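Ferritin light chain (Trichoplusia ni, PDB 1Z6O) facilitates nucleation of the ferrihydrite core inside a secreted ferritin of twelve light and twelve heavy chains, storing iron in a soluble, non-toxic form. Local coordinates at the interface of chains A and B and the interface of chains A and C. Numbering follows the deposited sequence. Chains: chain A/B, Ferritin light chain; chain C, Ferritin heavy chain.

Contact 1: the interface of chains A and B. Residues chain A 4-5, 8, 24; chain B 123, 127, 130-131, 182.
B:Asp131, from a neighbouring light chain, takes the place of an N-cap, its carboxylate receiving the amides of A:Cys4 and A:Tyr5 at the start of helix 4-11. Its OD1 accepts the amide N of A:Cys4 at 2.8 Å, and OD2 accepts the amide N of A:Tyr5 at 2.6 Å. Both carboxylate oxygens use their syn lone pairs, on the sides that face each other, so two bonds fix the rotation of the carboxylate; the positive end of the helix dipole would reinforce this grip.

Beneath the cap the contact is apolar. The disulfide from A:Cys4 to A:Cys24, within chain A, lays SG of A:Cys4 on the methyl CB of B:Ala127, 3.3 Å away. With chi1 at 170°, that sulfur trails opposite the backbone N, towards chain B. One turn on, CG2 of A:Val8 reaches the same methyl at 3.7 Å and leans obliquely on B:Leu123. CD2 of B:Leu130 touches SG of A:Cys4 and CA of A:Cys24, both at 3.9 Å.

One water joins the carbonyl O of A:Cys24 (2.8 Å) to the hydroxyl OG1 of B:Thr182.

Together these contacts moor the disulfide-braced N-terminal segment of one light chain on helices 122-148 and 157-190 of the next.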
# COMPACT_ATOMS: atom_id res chain seq x y z
N CYS A 4 -49.66 -28.91 -19.22
CA CYS A 4 -49.51 -27.68 -19.97
C CYS A 4 -49.14 -28.04 -21.42
O CYS A 4 -49.64 -27.44 -22.37
CB CYS A 4 -48.43 -26.81 -19.30
SG CYS A 4 -47.92 -25.37 -20.29
N TYR A 5 -48.29 -29.05 -21.58
CA TYR A 5 -47.88 -29.47 -22.93
C TYR A 5 -49.08 -29.92 -23.76
O TYR A 5 -49.21 -29.56 -24.94
CB TYR A 5 -46.88 -30.62 -22.83
CG TYR A 5 -46.24 -31.00 -24.14
CD1 TYR A 5 -45.28 -30.19 -24.73
CD2 TYR A 5 -46.56 -32.21 -24.78
CE1 TYR A 5 -44.63 -30.55 -25.90
CE2 TYR A 5 -45.92 -32.59 -25.96
CZ TYR A 5 -44.95 -31.75 -26.52
OH TYR A 5 -44.27 -32.11 -27.66
N VAL A 8 -51.12 -26.98 -24.88
CA VAL A 8 -50.49 -26.30 -26.00
C VAL A 8 -50.75 -27.04 -27.31
O VAL A 8 -51.09 -26.43 -28.32
CB VAL A 8 -48.96 -26.15 -25.78
CG1 VAL A 8 -48.29 -25.68 -27.08
CG2 VAL A 8 -48.70 -25.12 -24.67
N CYS A 24 -51.11 -24.24 -17.82
CA CYS A 24 -49.80 -23.58 -17.88
C CYS A 24 -49.79 -22.47 -16.84
O CYS A 24 -49.94 -21.29 -17.15
CB CYS A 24 -49.56 -23.01 -19.27
SG CYS A 24 -49.59 -24.28 -20.60
N LEU B 123 -43.02 -22.18 -27.42
CA LEU B 123 -44.07 -22.38 -26.42
C LEU B 123 -44.17 -23.85 -26.01
O LEU B 123 -44.28 -24.17 -24.83
CB LEU B 123 -45.43 -21.88 -26.94
CG LEU B 123 -46.62 -22.12 -25.99
CD1 LEU B 123 -46.38 -21.45 -24.64
CD2 LEU B 123 -47.90 -21.58 -26.63
N ALA B 127 -43.60 -25.38 -22.26
CA ALA B 127 -44.71 -26.11 -21.66
C ALA B 127 -44.23 -27.48 -21.17
O ALA B 127 -44.61 -27.93 -20.09
CB ALA B 127 -45.84 -26.31 -22.69
N LEU B 130 -42.07 -27.03 -18.13
CA LEU B 130 -42.92 -26.76 -16.98
C LEU B 130 -43.52 -28.08 -16.46
O LEU B 130 -43.46 -28.36 -15.26
CB LEU B 130 -44.04 -25.78 -17.35
CG LEU B 130 -45.09 -25.46 -16.27
CD1 LEU B 130 -44.42 -24.81 -15.05
CD2 LEU B 130 -46.15 -24.51 -16.86
N ASP B 131 -44.09 -28.89 -17.35
CA ASP B 131 -44.67 -30.17 -16.95
C ASP B 131 -43.66 -31.11 -16.30
O ASP B 131 -43.95 -31.76 -15.29
CB ASP B 131 -45.28 -30.92 -18.15
CG ASP B 131 -46.51 -30.24 -18.72
OD1 ASP B 131 -47.24 -29.56 -17.97
OD2 ASP B 131 -46.76 -30.41 -19.93
N THR B 182 -44.33 -19.14 -19.99
CA THR B 182 -45.42 -19.57 -20.87
C THR B 182 -46.48 -18.49 -20.97
O THR B 182 -47.08 -18.32 -22.03
CB THR B 182 -46.09 -20.92 -20.44
OG1 THR B 182 -46.80 -20.75 -19.21
CG2 THR B 182 -45.04 -22.00 -20.28
O HOH W 1 -49.57 -19.36 -19.09

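Contact 2: the interface of chains A and C. Residues chain A 195-196, 198-199; chain C 169-170, 174, 178.
C:His174 of the heavy chain presents one face of its imidazole to A:Leu199 of the light chain, and its edge to A:Ser198. Both chains are ferritin four-helix bundles with a short last helix; here the starts of those helices meet, 197-211 in the light chain and 175-186 in the heavy, probably at a four-fold junction of the shell, where ferritin's last helices gather. CB of A:Leu199 sits over the centre of the ring, 3.8 Å from its centroid, a CH-pi contact. The two side chains run obliquely, and the leucine's CD2 reaches towards the ring's ND1 side.

The hydroxyl OG of A:Ser198 and a water lie at the ring's edge, in its plane. NE2 of C:His174 reaches the water at 3.0 Å with a fairly straight 151° at the hydrogen. The water also meets the backbone N of A:Ser198 at 2.9 Å, as well as its OG and the carbonyl O of A:His195. The serine chi1 of 71° tucks OG between its own N and carbonyl carbon, from where hydroxyl and amide reach the same water. The direct bond from NE2 to that carbonyl is weak, and A:His195 is poorly ordered, so little should rest on it.

A:Asp196 stands nearly crosswise, its carboxylate 70° from the ring plane. OD1 is 4.5 Å from NE2 of C:His174, unbonded, and its charge may ease protonation of the imidazole. CD2 of C:Leu170 packs on CA of A:Leu199 at 3.8 Å.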
# COMPACT_ATOMS: atom_id res chain seq x y z
N HIS A 195 -41.49 -0.15 45.15
CA HIS A 195 -40.85 1.15 45.38
C HIS A 195 -39.89 1.65 44.31
O HIS A 195 -39.73 2.85 44.15
CB HIS A 195 -40.11 1.15 46.73
CG HIS A 195 -41.02 1.27 47.91
ND1 HIS A 195 -42.14 2.07 47.91
CD2 HIS A 195 -40.97 0.70 49.14
CE1 HIS A 195 -42.75 1.98 49.08
NE2 HIS A 195 -42.06 1.16 49.84
N ASP A 196 -39.24 0.74 43.60
CA ASP A 196 -38.30 1.17 42.57
C ASP A 196 -38.92 1.27 41.19
O ASP A 196 -38.22 1.53 40.21
CB ASP A 196 -37.12 0.20 42.50
CG ASP A 196 -36.13 0.40 43.64
OD1 ASP A 196 -36.34 1.32 44.46
OD2 ASP A 196 -35.15 -0.37 43.72
N SER A 198 -40.61 3.46 39.19
CA SER A 198 -40.33 4.51 38.21
C SER A 198 -38.88 4.49 37.73
O SER A 198 -38.62 4.67 36.54
CB SER A 198 -40.72 5.89 38.77
OG SER A 198 -39.81 6.30 39.78
N LEU A 199 -37.94 4.27 38.64
CA LEU A 199 -36.54 4.23 38.22
C LEU A 199 -36.30 2.98 37.37
O LEU A 199 -35.54 3.01 36.41
CB LEU A 199 -35.61 4.21 39.44
CG LEU A 199 -34.11 4.21 39.14
CD1 LEU A 199 -33.72 5.49 38.39
CD2 LEU A 199 -33.32 4.10 40.46
N LYS C 169 -40.74 12.00 36.19
CA LYS C 169 -41.31 10.74 36.70
C LYS C 169 -40.46 10.13 37.79
O LYS C 169 -40.95 9.35 38.61
CB LYS C 169 -41.43 9.71 35.58
CG LYS C 169 -42.48 10.05 34.55
CD LYS C 169 -42.37 9.08 33.39
CE LYS C 169 -43.11 9.63 32.19
NZ LYS C 169 -42.73 8.89 30.97
N LEU C 170 -39.17 10.46 37.81
CA LEU C 170 -38.25 9.91 38.81
C LEU C 170 -38.22 10.70 40.11
O LEU C 170 -37.66 10.24 41.11
CB LEU C 170 -36.82 9.89 38.24
CG LEU C 170 -36.68 9.18 36.88
CD1 LEU C 170 -35.21 9.20 36.43
CD2 LEU C 170 -37.18 7.74 37.02
N HIS C 174 -37.04 9.04 43.59
CA HIS C 174 -35.63 8.87 43.23
C HIS C 174 -34.99 10.16 42.78
O HIS C 174 -34.30 10.20 41.76
CB HIS C 174 -35.54 7.84 42.11
CG HIS C 174 -36.35 6.61 42.37
ND1 HIS C 174 -35.95 5.63 43.25
CD2 HIS C 174 -37.57 6.23 41.90
CE1 HIS C 174 -36.89 4.70 43.32
NE2 HIS C 174 -37.88 5.04 42.52
N GLY C 178 -31.98 9.35 40.46
CA GLY C 178 -32.58 9.56 39.16
C GLY C 178 -31.90 10.70 38.41
O GLY C 178 -31.55 10.56 37.24
O HOH W 2 -40.72 4.41 41.96

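Contact 3: the interface of chains A and B. Residues chain A 28, 155-158; chain B 141, 144, 168.
This is a light-chain to light-chain interface of the ferritin shell, probably part of the three-fold junction, in which the start of the long helix 157-190 of one bundle butts against helices 122-148 and 157-190 of the next. A:Pro157, the first residue of that helix, wedges between two aromatic rings of chain B. Its CD lies over the centre of the B:Phe141 ring, 3.7 Å from the centroid, while CB covers the face of the B:His144 imidazole at 3.4 Å; both are CH-pi contacts. CG continues towards the methyl CD1 of B:Ile168.

The histidines meet nearly crosswise. NE2 of A:His155 and ND1 of B:His144 share a hydrogen bond of 2.8 Å, 161° at the hydrogen; its direction is not settled, but one nitrogen must accept, so full protonation of both rings would probably disfavour it. In B:His144, chi1 of -174° carries the ring out to chain A, and its turn about CB-CG (chi2 -76°) points ND1 at A:His155 while the proline covers a face.

At the far rim of B:Phe141, CE1 of A:Tyr28 touches CZ at 3.6 Å, with the tyrosine side chain about perpendicular. The tyrosine OH reaches a water at 2.6 Å, which in turn meets the carbonyl O of B:Ile168. Packing is tight where CG2 of B:Ile168 presses on CA of A:Glu158, 3.3 Å away. The calcium ligands A:Gln161 and A:Glu164 follow on the same helix.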
# COMPACT_ATOMS: atom_id res chain seq x y z
N TYR A 28 -49.05 -26.74 -8.57
CA TYR A 28 -48.65 -28.15 -8.56
C TYR A 28 -48.99 -28.71 -7.18
O TYR A 28 -49.28 -27.95 -6.25
CB TYR A 28 -47.16 -28.33 -8.91
CG TYR A 28 -46.18 -27.73 -7.94
CD1 TYR A 28 -45.58 -28.51 -6.96
CD2 TYR A 28 -45.83 -26.38 -8.01
CE1 TYR A 28 -44.64 -27.96 -6.06
CE2 TYR A 28 -44.91 -25.81 -7.14
CZ TYR A 28 -44.32 -26.61 -6.17
OH TYR A 28 -43.39 -26.06 -5.31
N HIS A 155 -50.96 -32.80 0.86
CA HIS A 155 -49.66 -32.92 1.50
C HIS A 155 -48.79 -31.89 0.78
O HIS A 155 -48.41 -32.10 -0.38
CB HIS A 155 -49.05 -34.31 1.34
CG HIS A 155 -47.79 -34.49 2.15
ND1 HIS A 155 -47.79 -34.45 3.53
CD2 HIS A 155 -46.50 -34.64 1.77
CE1 HIS A 155 -46.55 -34.57 3.97
NE2 HIS A 155 -45.74 -34.69 2.92
N ASP A 156 -48.50 -30.78 1.44
CA ASP A 156 -47.68 -29.74 0.81
C ASP A 156 -46.49 -29.37 1.69
O ASP A 156 -46.55 -28.45 2.50
CB ASP A 156 -48.52 -28.50 0.50
CG ASP A 156 -47.88 -27.65 -0.57
OD1 ASP A 156 -46.71 -27.24 -0.37
OD2 ASP A 156 -48.51 -27.41 -1.62
N PRO A 157 -45.39 -30.11 1.53
CA PRO A 157 -44.20 -29.83 2.33
C PRO A 157 -43.47 -28.55 1.92
O PRO A 157 -42.59 -28.10 2.63
CB PRO A 157 -43.35 -31.10 2.15
CG PRO A 157 -43.73 -31.58 0.78
CD PRO A 157 -45.23 -31.32 0.71
N GLU A 158 -43.84 -27.98 0.77
CA GLU A 158 -43.21 -26.73 0.35
C GLU A 158 -43.72 -25.63 1.29
O GLU A 158 -42.94 -24.83 1.80
CB GLU A 158 -43.56 -26.39 -1.11
CG GLU A 158 -42.68 -25.28 -1.71
CD GLU A 158 -43.04 -23.86 -1.25
OE1 GLU A 158 -42.11 -23.03 -1.11
OE2 GLU A 158 -44.24 -23.56 -1.05
N PHE B 141 -42.87 -34.55 -3.39
CA PHE B 141 -43.98 -34.50 -2.43
C PHE B 141 -44.38 -35.94 -2.05
O PHE B 141 -44.67 -36.24 -0.90
CB PHE B 141 -45.21 -33.81 -3.04
CG PHE B 141 -45.17 -32.29 -2.97
CD1 PHE B 141 -43.98 -31.60 -2.73
CD2 PHE B 141 -46.35 -31.56 -3.17
CE1 PHE B 141 -43.97 -30.19 -2.68
CE2 PHE B 141 -46.34 -30.16 -3.13
CZ PHE B 141 -45.14 -29.47 -2.88
N HIS B 144 -41.76 -37.59 0.18
CA HIS B 144 -41.84 -36.93 1.48
C HIS B 144 -43.02 -37.51 2.28
O HIS B 144 -42.90 -37.82 3.47
CB HIS B 144 -42.03 -35.42 1.25
CG HIS B 144 -41.99 -34.60 2.50
ND1 HIS B 144 -43.04 -34.54 3.40
CD2 HIS B 144 -41.03 -33.76 2.99
CE1 HIS B 144 -42.73 -33.71 4.38
NE2 HIS B 144 -41.52 -33.22 4.15
N ILE B 168 -37.41 -29.40 -2.68
CA ILE B 168 -38.68 -28.72 -2.53
C ILE B 168 -38.68 -27.19 -2.57
O ILE B 168 -39.48 -26.59 -3.28
CB ILE B 168 -39.38 -29.28 -1.26
CG1 ILE B 168 -39.78 -30.74 -1.55
CG2 ILE B 168 -40.60 -28.43 -0.88
CD1 ILE B 168 -40.25 -31.53 -0.31
O HOH W 3 -41.80 -27.65 -4.00

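Contacts 1 and 3 belong to one light-chain pair, about 21 Å apart between the centres of their C-alpha atoms, and both use helices 122-148 and 157-190 of chain B. The N-terminal segment of chain A therefore extends the grip along its neighbour beyond the helix start at contact 3. Contact 2 lies about 70 Å from contact 1 and about 56 Å from contact 3, likewise between C-alpha centres, near the opposite end of chain A, since helix 157-190 begins at contact 3 and ends shortly before contact 2. Each light chain thus bridges a light-chain and a heavy-chain partner, in keeping with the 12-plus-12 shell.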